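Local coordinates for protein AvrA (Salmonella typhimurium, PDB 6BE0) that probably transfers acetyl groups from acetyl-CoA to serine and threonine residues of target proteins, as a YopJ-family bacterial effector that binds inositol hexakisphosphate, at residues L177-S182 with K238-A243; L191-K196 with V234-H239; K227-L232 with N247-A252. All coordinates share one frame; numbering follows the deposited sequence.

Contact 1: residues L177-S182 with K238-A243; sequences LDIQRS and KHTQGA. With COA (coenzyme A), chain C; IHP (inositol hexakisphosphate), chain B.
The side-chain amide of Gln241 meets Ser182 at its edge: Gln241 NE2 donates to Ser182 OG over 2.9 Å, close to the amide plane. This pairing of two loops lies within the YopJ acetyltransferase domain, a family grouped with the clan CA peptidases, and forms part of its coenzyme A pocket. The guanidinium of Arg181 turns an edge to the ligand: NH1 makes a weak, long hydrogen bond of 3.5 Å to ribose oxygen O4B. The group is anchored more firmly within its own loop, where NE forms a salt bridge with Asp178 OD1 and NH2 bonds to Asp178 O. Gln241 O approaches it obliquely. His239 presents the edge of its imidazole to inositol hexakisphosphate, with NE2 bonded to O23 at 2.8 Å, while its ND1 is bonded to Ser287.

One acceptor does much of the joining. Arg181 N donates to Gln241 OE1 over 2.6 Å, almost straight and in the carbonyl plane. Ser182 N reaches the same Gln241 OE1 over 2.9 Å, from 42° above that plane. Holding CG anti to its own carbonyl carbon (chi1 -68°), Gln241 then runs extended toward those two amides. Gln180 lies beside it, pointing the same way, but its amide plane is turned by 81°. The Ser182 hydroxyl has a second partner in Glu185.

A backbone bond from Gln241 N to Ile179 O (2.9 Å) sets the loops side by side. Next to it, Ile179 and Thr240 cross at about a right angle, and the Thr240 hydroxyl is bonded to Tyr237 O. Gly242 is the N-cap of helix 243-252; Ala243 N lies by the 3'-phosphate, with a weak bond to O7A, and Gln244 N is also bonded to the coenzyme. Arg181 CB lies over the adenine face, 3.5 Å from N9A.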
loop_
_atom_site.group_PDB
_atom_site.type_symbol
_atom_site.label_atom_id
_atom_site.label_comp_id
_atom_site.label_asym_id
_atom_site.label_seq_id
_atom_site.Cartn_x
_atom_site.Cartn_y
_atom_site.Cartn_z
ATOM N N LEU A 177 4.056 7.714 3.300
ATOM C CA LEU A 177 4.841 7.431 2.102
ATOM C C LEU A 177 4.820 8.606 1.129
ATOM O O LEU A 177 5.845 8.944 0.534
ATOM C CB LEU A 177 4.324 6.165 1.411
ATOM C CG LEU A 177 4.445 4.858 2.202
ATOM C CD1 LEU A 177 3.964 3.685 1.360
ATOM C CD2 LEU A 177 5.871 4.615 2.682
ATOM N N ASP A 178 3.654 9.231 0.983
ATOM C CA ASP A 178 3.463 10.326 0.035
ATOM C C ASP A 178 3.957 9.935 -1.355
ATOM O O ASP A 178 4.813 10.606 -1.932
ATOM C CB ASP A 178 4.183 11.591 0.512
ATOM C CG ASP A 178 3.828 12.818 -0.318
ATOM O OD1 ASP A 178 2.698 12.878 -0.851
ATOM O OD2 ASP A 178 4.681 13.723 -0.439
ATOM N N ILE A 179 3.425 8.832 -1.874
ATOM C CA ILE A 179 3.723 8.392 -3.232
ATOM C C ILE A 179 2.444 8.356 -4.062
ATOM O O ILE A 179 2.497 8.315 -5.290
ATOM C CB ILE A 179 4.394 7.007 -3.249
ATOM C CG1 ILE A 179 3.549 5.989 -2.481
ATOM C CG2 ILE A 179 5.794 7.101 -2.654
ATOM C CD1 ILE A 179 4.015 4.556 -2.654
ATOM N N GLN A 180 1.298 8.367 -3.385
ATOM C CA GLN A 180 0.016 8.529 -4.060
ATOM C C GLN A 180 -0.365 10.001 -4.073
ATOM O O GLN A 180 -0.329 10.670 -3.040
ATOM C CB GLN A 180 -1.086 7.713 -3.380
ATOM C CG GLN A 180 -2.463 7.916 -4.010
ATOM C CD GLN A 180 -3.585 7.342 -3.176
ATOM O OE1 GLN A 180 -3.383 6.411 -2.399
ATOM N NE2 GLN A 180 -4.781 7.903 -3.330
ATOM N N ARG A 181 -0.735 10.491 -5.250
ATOM C CA ARG A 181 -1.187 11.868 -5.413
ATOM C C ARG A 181 -2.533 11.896 -6.131
ATOM O O ARG A 181 -3.289 12.857 -6.002
ATOM C CB ARG A 181 -0.154 12.688 -6.186
ATOM C CG ARG A 181 1.268 12.568 -5.655
ATOM C CD ARG A 181 1.422 13.230 -4.300
ATOM N NE ARG A 181 2.753 13.032 -3.728
ATOM C CZ ARG A 181 3.863 13.609 -4.182
ATOM N NH1 ARG A 181 3.824 14.413 -5.236
ATOM N NH2 ARG A 181 5.020 13.372 -3.583
ATOM N N SER A 182 -2.826 10.842 -6.889
ATOM C CA SER A 182 -4.119 10.724 -7.553
ATOM C C SER A 182 -5.209 10.558 -6.499
ATOM O O SER A 182 -4.924 10.238 -5.347
ATOM C CB SER A 182 -4.125 9.556 -8.539
ATOM O OG SER A 182 -3.830 8.331 -7.895
ATOM N N LYS A 238 7.703 2.063 -7.118
ATOM C CA LYS A 238 7.542 1.868 -8.552
ATOM C C LYS A 238 6.368 2.674 -9.103
ATOM O O LYS A 238 6.404 3.127 -10.248
ATOM C CB LYS A 238 7.353 0.387 -8.866
ATOM C CG LYS A 238 8.544 -0.477 -8.474
ATOM C CD LYS A 238 8.305 -1.948 -8.785
ATOM C CE LYS A 238 8.152 -2.186 -10.279
ATOM N NZ LYS A 238 8.109 -3.633 -10.612
ATOM N N HIS A 239 5.338 2.857 -8.281
ATOM C CA HIS A 239 4.132 3.570 -8.700
ATOM C C HIS A 239 4.102 5.013 -8.204
ATOM O O HIS A 239 3.054 5.658 -8.248
ATOM C CB HIS A 239 2.882 2.840 -8.202
ATOM C CG HIS A 239 2.744 1.447 -8.733
ATOM N ND1 HIS A 239 2.453 1.180 -10.053
ATOM C CD2 HIS A 239 2.853 0.244 -8.120
ATOM C CE1 HIS A 239 2.392 -0.126 -10.234
ATOM N NE2 HIS A 239 2.631 -0.718 -9.077
ATOM N N THR A 240 5.242 5.514 -7.732
ATOM C CA THR A 240 5.324 6.884 -7.230
ATOM C C THR A 240 4.796 7.873 -8.259
ATOM O O THR A 240 5.219 7.871 -9.415
ATOM C CB THR A 240 6.768 7.276 -6.864
ATOM O OG1 THR A 240 7.302 6.331 -5.932
ATOM C CG2 THR A 240 6.808 8.669 -6.242
ATOM N N GLN A 241 3.863 8.713 -7.823
ATOM C CA GLN A 241 3.224 9.686 -8.696
ATOM C C GLN A 241 3.837 11.067 -8.495
ATOM O O GLN A 241 3.209 11.962 -7.937
ATOM C CB GLN A 241 1.717 9.715 -8.433
ATOM C CG GLN A 241 1.013 8.436 -8.864
ATOM C CD GLN A 241 -0.418 8.344 -8.373
ATOM O OE1 GLN A 241 -0.758 8.856 -7.307
ATOM N NE2 GLN A 241 -1.267 7.685 -9.153
ATOM N N GLY A 242 5.072 11.230 -8.957
ATOM C CA GLY A 242 5.781 12.487 -8.812
ATOM C C GLY A 242 7.274 12.323 -9.029
ATOM O O GLY A 242 7.939 11.595 -8.293
ATOM N N ALA A 243 7.797 13.000 -10.045
ATOM C CA ALA A 243 9.219 12.936 -10.361
ATOM C C ALA A 243 10.057 13.500 -9.217
ATOM O O ALA A 243 11.114 12.960 -8.884
ATOM C CB ALA A 243 9.508 13.688 -11.650
HETATM N N1A COA C . -1.858 12.074 -10.806
HETATM C C2A COA C . -0.498 11.982 -10.907
HETATM N N3A COA C . 0.301 12.888 -10.268
HETATM C C4A COA C . -0.251 13.896 -9.522
HETATM C C5A COA C . -1.594 13.992 -9.416
HETATM C C6A COA C . -2.399 13.065 -10.070
HETATM N N6A COA C . -3.733 12.637 -10.346
HETATM N N7A COA C . -1.884 15.065 -8.627
HETATM C C8A COA C . -0.709 15.630 -8.245
HETATM N N9A COA C . 0.300 14.917 -8.794
HETATM C C1B COA C . 1.702 15.137 -8.667
HETATM C C2B COA C . 2.206 15.623 -9.780
HETATM O O2B COA C . 2.792 14.558 -10.577
HETATM C C3B COA C . 3.345 16.676 -9.308
HETATM O O3B COA C . 4.529 15.990 -8.898
HETATM P P3B COA C . 5.900 16.233 -9.712
HETATM O O7A COA C . 5.807 15.581 -11.072
HETATM O O8A COA C . 6.138 17.714 -9.876
HETATM O O9A COA C . 7.056 15.628 -8.945
HETATM C C4B COA C . 2.792 17.320 -8.253
HETATM O O4B COA C . 1.964 16.248 -7.556
HETATM C C5B COA C . 1.903 18.459 -8.732
HETATM O O5B COA C . 1.149 18.975 -7.642
HETATM P P1A COA C . 1.481 20.438 -7.081
HETATM O O1A COA C . 2.940 20.780 -7.339
HETATM O O2A COA C . 0.583 21.451 -7.771
HETATM O O3A COA C . 1.201 20.474 -5.522
HETATM C C1 IHP B . 5.724 -8.396 -10.561
HETATM C C2 IHP B . 4.740 -7.335 -10.085
HETATM C C3 IHP B . 4.815 -6.088 -10.950
HETATM C C4 IHP B . 4.629 -6.436 -12.412
HETATM C C5 IHP B . 5.768 -7.341 -12.843
HETATM C C6 IHP B . 5.724 -8.650 -12.067
HETATM O O11 IHP B . 5.451 -9.598 -9.863
HETATM P P1 IHP B . 6.412 -9.998 -8.654
HETATM O O21 IHP B . 5.587 -10.583 -7.529
HETATM O O31 IHP B . 7.150 -8.785 -8.128
HETATM O O41 IHP B . 7.405 -11.025 -9.132
HETATM O O12 IHP B . 3.397 -7.869 -10.074
HETATM P P2 IHP B . 2.609 -8.000 -8.706
HETATM O O22 IHP B . 3.434 -8.746 -7.685
HETATM O O32 IHP B . 2.280 -6.637 -8.147
HETATM O O42 IHP B . 1.324 -8.762 -8.942
HETATM O O13 IHP B . 3.834 -5.142 -10.524
HETATM P P3 IHP B . 4.309 -3.795 -9.816
HETATM O O23 IHP B . 3.357 -3.446 -8.698
HETATM O O33 IHP B . 5.700 -3.941 -9.247
HETATM O O43 IHP B . 4.304 -2.672 -10.820
HETATM O O14 IHP B . 4.529 -5.244 -13.214
HETATM P P4 IHP B . 5.760 -4.250 -13.525
HETATM O O24 IHP B . 5.301 -2.820 -13.347
HETATM O O34 IHP B . 6.937 -4.499 -12.610
HETATM O O44 IHP B . 6.195 -4.414 -14.955
HETATM O O15 IHP B . 5.735 -7.605 -14.247
HETATM P P5 IHP B . 7.103 -7.839 -15.011
HETATM O O25 IHP B . 8.208 -8.136 -14.020
HETATM O O35 IHP B . 6.946 -9.006 -15.953
HETATM O O45 IHP B . 7.483 -6.615 -15.807
HETATM O O16 IHP B . 4.585 -9.417 -12.455
HETATM P P6 IHP B . 4.777 -10.919 -12.848
HETATM O O26 IHP B . 3.518 -11.439 -13.492
HETATM O O36 IHP B . 5.923 -11.056 -13.816
HETATM O O46 IHP B . 5.063 -11.748 -11.620
#

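Contact 2: residues L191-K196 with V234-H239; sequences LALAKK and VSFYKH. With IHP (inositol hexakisphosphate), chain B.
Lys196 of helix 186-199 leans over the turn 234-239 on its way to inositol hexakisphosphate, and nearly every carbon of it has a neighbour. CB lies 3.7 Å from Phe236 CE1, approaching the ring obliquely. CG passes near the carbonyl oxygen of Ser235. CD comes within 3.7 Å of Ser235 OG, a hydroxyl bonded to Glu200. CE lies near both Ser235 O and the ligand. At the tip, a bend at chi4 (-68°) directs NZ to phosphate oxygen O33, a hydrogen bond of 3.0 Å.

One helical turn earlier, Leu193 supplies the apolar part: its CD2 packs on Phe236 CD2 at 3.6 Å, the two side chains crossing obliquely. Ala192 CB touches His239 CD2 at 4.3 Å.

Lys238 reaches the same O33 from the turn, its NZ 2.8 Å away. The two ammonium groups, with Lys196 NZ and Lys238 NZ 5.0 Å apart, thus share one phosphate oxygen, whose charge probably offsets their mutual repulsion. Lys195 adds a weak bond to another phosphate and a salt bridge to Glu295 of helix 287-300. Lysines from a helix and a turn, converging with His239 and Lys291 on a polyphosphate, form part of the inositol hexakisphosphate site of this YopJ-family effector.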
loop_
_atom_site.group_PDB
_atom_site.type_symbol
_atom_site.label_atom_id
_atom_site.label_comp_id
_atom_site.label_asym_id
_atom_site.label_seq_id
_atom_site.Cartn_x
_atom_site.Cartn_y
_atom_site.Cartn_z
ATOM N N LEU A 191 -2.828 -2.622 -2.183
ATOM C CA LEU A 191 -2.784 -3.997 -2.664
ATOM C C LEU A 191 -1.397 -4.340 -3.191
ATOM O O LEU A 191 -0.871 -5.418 -2.923
ATOM C CB LEU A 191 -3.831 -4.215 -3.758
ATOM C CG LEU A 191 -3.892 -5.614 -4.379
ATOM C CD1 LEU A 191 -4.148 -6.683 -3.325
ATOM C CD2 LEU A 191 -4.965 -5.655 -5.454
ATOM N N ALA A 192 -0.810 -3.416 -3.942
ATOM C CA ALA A 192 0.522 -3.615 -4.500
ATOM C C ALA A 192 1.566 -3.689 -3.392
ATOM O O ALA A 192 2.404 -4.592 -3.376
ATOM C CB ALA A 192 0.860 -2.497 -5.474
ATOM N N LEU A 193 1.508 -2.733 -2.469
ATOM C CA LEU A 193 2.429 -2.699 -1.339
ATOM C C LEU A 193 2.319 -3.964 -0.492
ATOM O O LEU A 193 3.320 -4.469 0.011
ATOM C CB LEU A 193 2.166 -1.466 -0.474
ATOM C CG LEU A 193 2.537 -0.116 -1.093
ATOM C CD1 LEU A 193 2.063 1.023 -0.203
ATOM C CD2 LEU A 193 4.032 -0.018 -1.342
ATOM N N ALA A 194 1.099 -4.472 -0.344
ATOM C CA ALA A 194 0.865 -5.686 0.432
ATOM C C ALA A 194 1.711 -6.837 -0.101
ATOM O O ALA A 194 2.334 -7.570 0.667
ATOM C CB ALA A 194 -0.608 -6.055 0.410
ATOM N N LYS A 195 1.734 -6.984 -1.420
ATOM C CA LYS A 195 2.505 -8.044 -2.055
ATOM C C LYS A 195 4.004 -7.776 -1.938
ATOM O O LYS A 195 4.796 -8.706 -1.807
ATOM C CB LYS A 195 2.094 -8.199 -3.523
ATOM C CG LYS A 195 0.969 -9.209 -3.734
ATOM C CD LYS A 195 -0.140 -8.683 -4.638
ATOM C CE LYS A 195 0.297 -8.580 -6.090
ATOM N NZ LYS A 195 -0.836 -8.183 -6.976
ATOM N N LYS A 196 4.390 -6.504 -1.975
ATOM C CA LYS A 196 5.793 -6.132 -1.821
ATOM C C LYS A 196 6.272 -6.330 -0.382
ATOM O O LYS A 196 7.438 -6.650 -0.151
ATOM C CB LYS A 196 6.013 -4.679 -2.249
ATOM C CG LYS A 196 5.903 -4.444 -3.751
ATOM C CD LYS A 196 7.040 -5.118 -4.506
ATOM C CE LYS A 196 6.963 -4.850 -6.002
ATOM N NZ LYS A 196 5.784 -5.509 -6.634
ATOM N N VAL A 234 13.450 -0.158 -2.852
ATOM C CA VAL A 234 13.090 0.538 -4.085
ATOM C C VAL A 234 11.743 0.083 -4.643
ATOM O O VAL A 234 11.000 0.881 -5.214
ATOM C CB VAL A 234 14.173 0.330 -5.170
ATOM C CG1 VAL A 234 13.845 1.128 -6.428
ATOM C CG2 VAL A 234 15.545 0.722 -4.636
ATOM N N SER A 235 11.432 -1.197 -4.470
ATOM C CA SER A 235 10.241 -1.793 -5.072
ATOM C C SER A 235 8.939 -1.154 -4.584
ATOM O O SER A 235 7.890 -1.324 -5.204
ATOM C CB SER A 235 10.212 -3.294 -4.790
ATOM O OG SER A 235 10.166 -3.551 -3.400
ATOM N N PHE A 236 9.010 -0.422 -3.477
ATOM C CA PHE A 236 7.837 0.246 -2.922
ATOM C C PHE A 236 7.459 1.502 -3.706
ATOM O O PHE A 236 6.327 1.976 -3.620
ATOM C CB PHE A 236 8.086 0.613 -1.458
ATOM C CG PHE A 236 7.841 -0.515 -0.498
ATOM C CD1 PHE A 236 8.380 -1.768 -0.728
ATOM C CD2 PHE A 236 7.077 -0.318 0.640
ATOM C CE1 PHE A 236 8.156 -2.807 0.152
ATOM C CE2 PHE A 236 6.851 -1.353 1.525
ATOM C CZ PHE A 236 7.391 -2.599 1.281
ATOM N N TYR A 237 8.410 2.029 -4.474
ATOM C CA TYR A 237 8.257 3.331 -5.119
ATOM C C TYR A 237 8.054 3.244 -6.627
ATOM O O TYR A 237 8.208 4.237 -7.336
ATOM C CB TYR A 237 9.482 4.194 -4.820
ATOM C CG TYR A 237 9.668 4.461 -3.351
ATOM C CD1 TYR A 237 9.286 5.673 -2.794
ATOM C CD2 TYR A 237 10.210 3.496 -2.515
ATOM C CE1 TYR A 237 9.448 5.920 -1.447
ATOM C CE2 TYR A 237 10.374 3.732 -1.167
ATOM C CZ TYR A 237 9.992 4.946 -0.637
ATOM O OH TYR A 237 10.155 5.188 0.706
ATOM N N LYS A 238 7.703 2.063 -7.118
ATOM C CA LYS A 238 7.542 1.868 -8.552
ATOM C C LYS A 238 6.368 2.674 -9.103
ATOM O O LYS A 238 6.404 3.127 -10.248
ATOM C CB LYS A 238 7.353 0.387 -8.866
ATOM C CG LYS A 238 8.544 -0.477 -8.474
ATOM C CD LYS A 238 8.305 -1.948 -8.785
ATOM C CE LYS A 238 8.152 -2.186 -10.279
ATOM N NZ LYS A 238 8.109 -3.633 -10.612
ATOM N N HIS A 239 5.338 2.857 -8.281
ATOM C CA HIS A 239 4.132 3.570 -8.700
ATOM C C HIS A 239 4.102 5.013 -8.204
ATOM O O HIS A 239 3.054 5.658 -8.248
ATOM C CB HIS A 239 2.882 2.840 -8.202
ATOM C CG HIS A 239 2.744 1.447 -8.733
ATOM N ND1 HIS A 239 2.453 1.180 -10.053
ATOM C CD2 HIS A 239 2.853 0.244 -8.120
ATOM C CE1 HIS A 239 2.392 -0.126 -10.234
ATOM N NE2 HIS A 239 2.631 -0.718 -9.077
HETATM C C1 IHP B . 5.724 -8.396 -10.561
HETATM C C2 IHP B . 4.740 -7.335 -10.085
HETATM C C3 IHP B . 4.815 -6.088 -10.950
HETATM C C4 IHP B . 4.629 -6.436 -12.412
HETATM C C5 IHP B . 5.768 -7.341 -12.843
HETATM C C6 IHP B . 5.724 -8.650 -12.067
HETATM O O11 IHP B . 5.451 -9.598 -9.863
HETATM P P1 IHP B . 6.412 -9.998 -8.654
HETATM O O21 IHP B . 5.587 -10.583 -7.529
HETATM O O31 IHP B . 7.150 -8.785 -8.128
HETATM O O41 IHP B . 7.405 -11.025 -9.132
HETATM O O12 IHP B . 3.397 -7.869 -10.074
HETATM P P2 IHP B . 2.609 -8.000 -8.706
HETATM O O22 IHP B . 3.434 -8.746 -7.685
HETATM O O32 IHP B . 2.280 -6.637 -8.147
HETATM O O42 IHP B . 1.324 -8.762 -8.942
HETATM O O13 IHP B . 3.834 -5.142 -10.524
HETATM P P3 IHP B . 4.309 -3.795 -9.816
HETATM O O23 IHP B . 3.357 -3.446 -8.698
HETATM O O33 IHP B . 5.700 -3.941 -9.247
HETATM O O43 IHP B . 4.304 -2.672 -10.820
HETATM O O14 IHP B . 4.529 -5.244 -13.214
HETATM P P4 IHP B . 5.760 -4.250 -13.525
HETATM O O24 IHP B . 5.301 -2.820 -13.347
HETATM O O34 IHP B . 6.937 -4.499 -12.610
HETATM O O44 IHP B . 6.195 -4.414 -14.955
HETATM O O15 IHP B . 5.735 -7.605 -14.247
HETATM P P5 IHP B . 7.103 -7.839 -15.011
HETATM O O25 IHP B . 8.208 -8.136 -14.020
HETATM O O35 IHP B . 6.946 -9.006 -15.953
HETATM O O45 IHP B . 7.483 -6.615 -15.807
HETATM O O16 IHP B . 4.585 -9.417 -12.455
HETATM P P6 IHP B . 4.777 -10.919 -12.848
HETATM O O26 IHP B . 3.518 -11.439 -13.492
HETATM O O36 IHP B . 5.923 -11.056 -13.816
HETATM O O46 IHP B . 5.063 -11.748 -11.620
#

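Contact 3: residues K227-L232 with N247-A252; sequences KADRYL and NEYVEA
Tyr249 sends its CG off anti to the backbone N (chi1 177°), while Asp229 holds its own CG anti to the carbonyl carbon, beside its N (chi1 -68°); Asp229 CG then lies at the edge of the Tyr249 ring, near its plane. Asp229 OD1 is 3.7 Å from Tyr249 CD1. The two flat groups stand 88° apart, almost perpendicular. Farther along the ring, Asp229 O comes obliquely to within 3.6 Å of Tyr249 CE1.

At the tip, the phenol OH of Tyr249 donates to Leu232 O over 2.9 Å, tilted from the carbonyl plane. This bond ties the end of segment 227-232 to helix 243-252. One turn further along the helix, Ala252 CB meets Asp229 CB at 4.2 Å. The carboxylate is well engaged elsewhere: OD1 is hydrogen-bonded to Tyr237 OH and salt-bridged to Arg245, which probably favours the ionised form although the residue is buried.

The arrangement packs segment 227-232 against helix 243-252. Tyr237, from the loop between helices 225-228 and 243-252, stacks on the Tyr249 ring, and Tyr231 faces helix 205-212 through Lys206 and Ile207.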
loop_
_atom_site.group_PDB
_atom_site.type_symbol
_atom_site.label_atom_id
_atom_site.label_comp_id
_atom_site.label_asym_id
_atom_site.label_seq_id
_atom_site.Cartn_x
_atom_site.Cartn_y
_atom_site.Cartn_z
ATOM N N LYS A 227 11.936 10.055 6.441
ATOM C CA LYS A 227 12.459 9.031 7.338
ATOM C C LYS A 227 12.174 7.639 6.783
ATOM O O LYS A 227 12.987 6.724 6.918
ATOM C CB LYS A 227 11.848 9.176 8.734
ATOM C CG LYS A 227 12.194 10.479 9.435
ATOM C CD LYS A 227 13.615 10.474 9.982
ATOM C CE LYS A 227 13.741 9.630 11.244
ATOM N NZ LYS A 227 12.910 10.161 12.363
ATOM N N ALA A 228 11.012 7.487 6.156
ATOM C CA ALA A 228 10.601 6.202 5.600
ATOM C C ALA A 228 11.497 5.792 4.435
ATOM O O ALA A 228 11.740 4.606 4.221
ATOM C CB ALA A 228 9.148 6.260 5.154
ATOM N N ASP A 229 11.987 6.776 3.687
ATOM C CA ASP A 229 12.845 6.510 2.535
ATOM C C ASP A 229 14.148 5.826 2.945
ATOM O O ASP A 229 14.755 5.110 2.149
ATOM C CB ASP A 229 13.156 7.809 1.784
ATOM C CG ASP A 229 11.933 8.399 1.096
ATOM O OD1 ASP A 229 10.932 7.672 0.920
ATOM O OD2 ASP A 229 11.976 9.590 0.723
ATOM N N ARG A 230 14.571 6.046 4.185
ATOM C CA ARG A 230 15.806 5.452 4.687
ATOM C C ARG A 230 15.608 3.992 5.084
ATOM O O ARG A 230 16.575 3.242 5.217
ATOM C CB ARG A 230 16.330 6.245 5.884
ATOM C CG ARG A 230 16.521 7.727 5.617
ATOM C CD ARG A 230 16.934 8.462 6.879
ATOM N NE ARG A 230 16.829 9.911 6.724
ATOM C CZ ARG A 230 16.954 10.785 7.719
ATOM N NH1 ARG A 230 17.189 10.363 8.957
ATOM N NH2 ARG A 230 16.840 12.085 7.477
ATOM N N TYR A 231 14.351 3.594 5.269
ATOM C CA TYR A 231 14.022 2.242 5.712
ATOM C C TYR A 231 13.602 1.333 4.561
ATOM O O TYR A 231 14.023 0.176 4.489
ATOM C CB TYR A 231 12.894 2.278 6.749
ATOM C CG TYR A 231 13.334 2.630 8.154
ATOM C CD1 TYR A 231 13.900 1.672 8.984
ATOM C CD2 TYR A 231 13.167 3.912 8.654
ATOM C CE1 TYR A 231 14.297 1.985 10.270
ATOM C CE2 TYR A 231 13.561 4.236 9.940
ATOM C CZ TYR A 231 14.125 3.268 10.743
ATOM O OH TYR A 231 14.515 3.587 12.024
ATOM N N LEU A 232 12.775 1.859 3.664
ATOM C CA LEU A 232 12.064 1.027 2.698
ATOM C C LEU A 232 12.828 0.828 1.388
ATOM O O LEU A 232 13.573 1.709 0.958
ATOM C CB LEU A 232 10.691 1.637 2.414
ATOM C CG LEU A 232 9.836 1.854 3.666
ATOM C CD1 LEU A 232 8.529 2.554 3.323
ATOM C CD2 LEU A 232 9.563 0.531 4.373
ATOM N N ASN A 247 13.001 11.795 -6.880
ATOM C CA ASN A 247 14.292 12.444 -6.675
ATOM C C ASN A 247 14.644 12.517 -5.195
ATOM O O ASN A 247 15.815 12.505 -4.825
ATOM C CB ASN A 247 14.298 13.853 -7.269
ATOM C CG ASN A 247 14.093 13.860 -8.769
ATOM O OD1 ASN A 247 14.266 12.841 -9.438
ATOM N ND2 ASN A 247 13.729 15.017 -9.308
ATOM N N GLU A 248 13.624 12.601 -4.349
ATOM C CA GLU A 248 13.835 12.657 -2.910
ATOM C C GLU A 248 14.225 11.290 -2.364
ATOM O O GLU A 248 14.975 11.192 -1.394
ATOM C CB GLU A 248 12.578 13.171 -2.205
ATOM C CG GLU A 248 12.271 14.634 -2.490
ATOM C CD GLU A 248 10.895 15.048 -2.009
ATOM O OE1 GLU A 248 10.273 14.278 -1.243
ATOM O OE2 GLU A 248 10.436 16.144 -2.402
ATOM N N TYR A 249 13.719 10.234 -2.993
ATOM C CA TYR A 249 14.023 8.879 -2.552
ATOM C C TYR A 249 15.443 8.468 -2.935
ATOM O O TYR A 249 16.161 7.880 -2.127
ATOM C CB TYR A 249 13.024 7.877 -3.133
ATOM C CG TYR A 249 13.350 6.446 -2.761
ATOM C CD1 TYR A 249 13.139 5.981 -1.471
ATOM C CD2 TYR A 249 13.879 5.567 -3.695
ATOM C CE1 TYR A 249 13.443 4.683 -1.122
ATOM C CE2 TYR A 249 14.186 4.265 -3.354
ATOM C CZ TYR A 249 13.964 3.828 -2.066
ATOM O OH TYR A 249 14.266 2.532 -1.722
ATOM N N VAL A 250 15.843 8.776 -4.165
ATOM C CA VAL A 250 17.169 8.401 -4.650
ATOM C C VAL A 250 18.269 9.214 -3.970
ATOM O O VAL A 250 19.425 8.800 -3.942
ATOM C CB VAL A 250 17.290 8.586 -6.175
ATOM C CG1 VAL A 250 16.319 7.667 -6.901
ATOM C CG2 VAL A 250 17.046 10.032 -6.555
ATOM N N GLU A 251 17.911 10.376 -3.434
ATOM C CA GLU A 251 18.864 11.178 -2.677
ATOM C C GLU A 251 19.188 10.481 -1.362
ATOM O O GLU A 251 20.263 10.675 -0.793
ATOM C CB GLU A 251 18.319 12.584 -2.424
ATOM C CG GLU A 251 18.518 13.539 -3.595
ATOM C CD GLU A 251 17.860 14.886 -3.373
ATOM O OE1 GLU A 251 17.643 15.256 -2.199
ATOM O OE2 GLU A 251 17.560 15.575 -4.371
ATOM N N ALA A 252 18.250 9.666 -0.890
ATOM C CA ALA A 252 18.454 8.852 0.303
ATOM C C ALA A 252 18.991 7.470 -0.066
ATOM O O ALA A 252 19.473 6.732 0.795
ATOM C CB ALA A 252 17.155 8.724 1.082
#

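All three contacts are largely buried, but they differ in depth: contact 2 lies nearest the centre of the chain, contact 1 a little farther out, and contact 3 farthest, with exposed Glu248 at its margin. Contacts 1 and 2 share Lys238 and His239, so the last residues before helix 243-252 meet inositol hexakisphosphate and then coenzyme A. Helix 243-252 begins at the end of contact 1's second segment and carries contact 3. Contact 1 relies on backbone N-H groups gripped by a glutamine side chain and contact 2 on apolar packing beside lysines, whereas contact 3 uses one phenol and a carboxylate. Leu177 CD2 packs on Leu232 CD1, joining contacts 1 and 3.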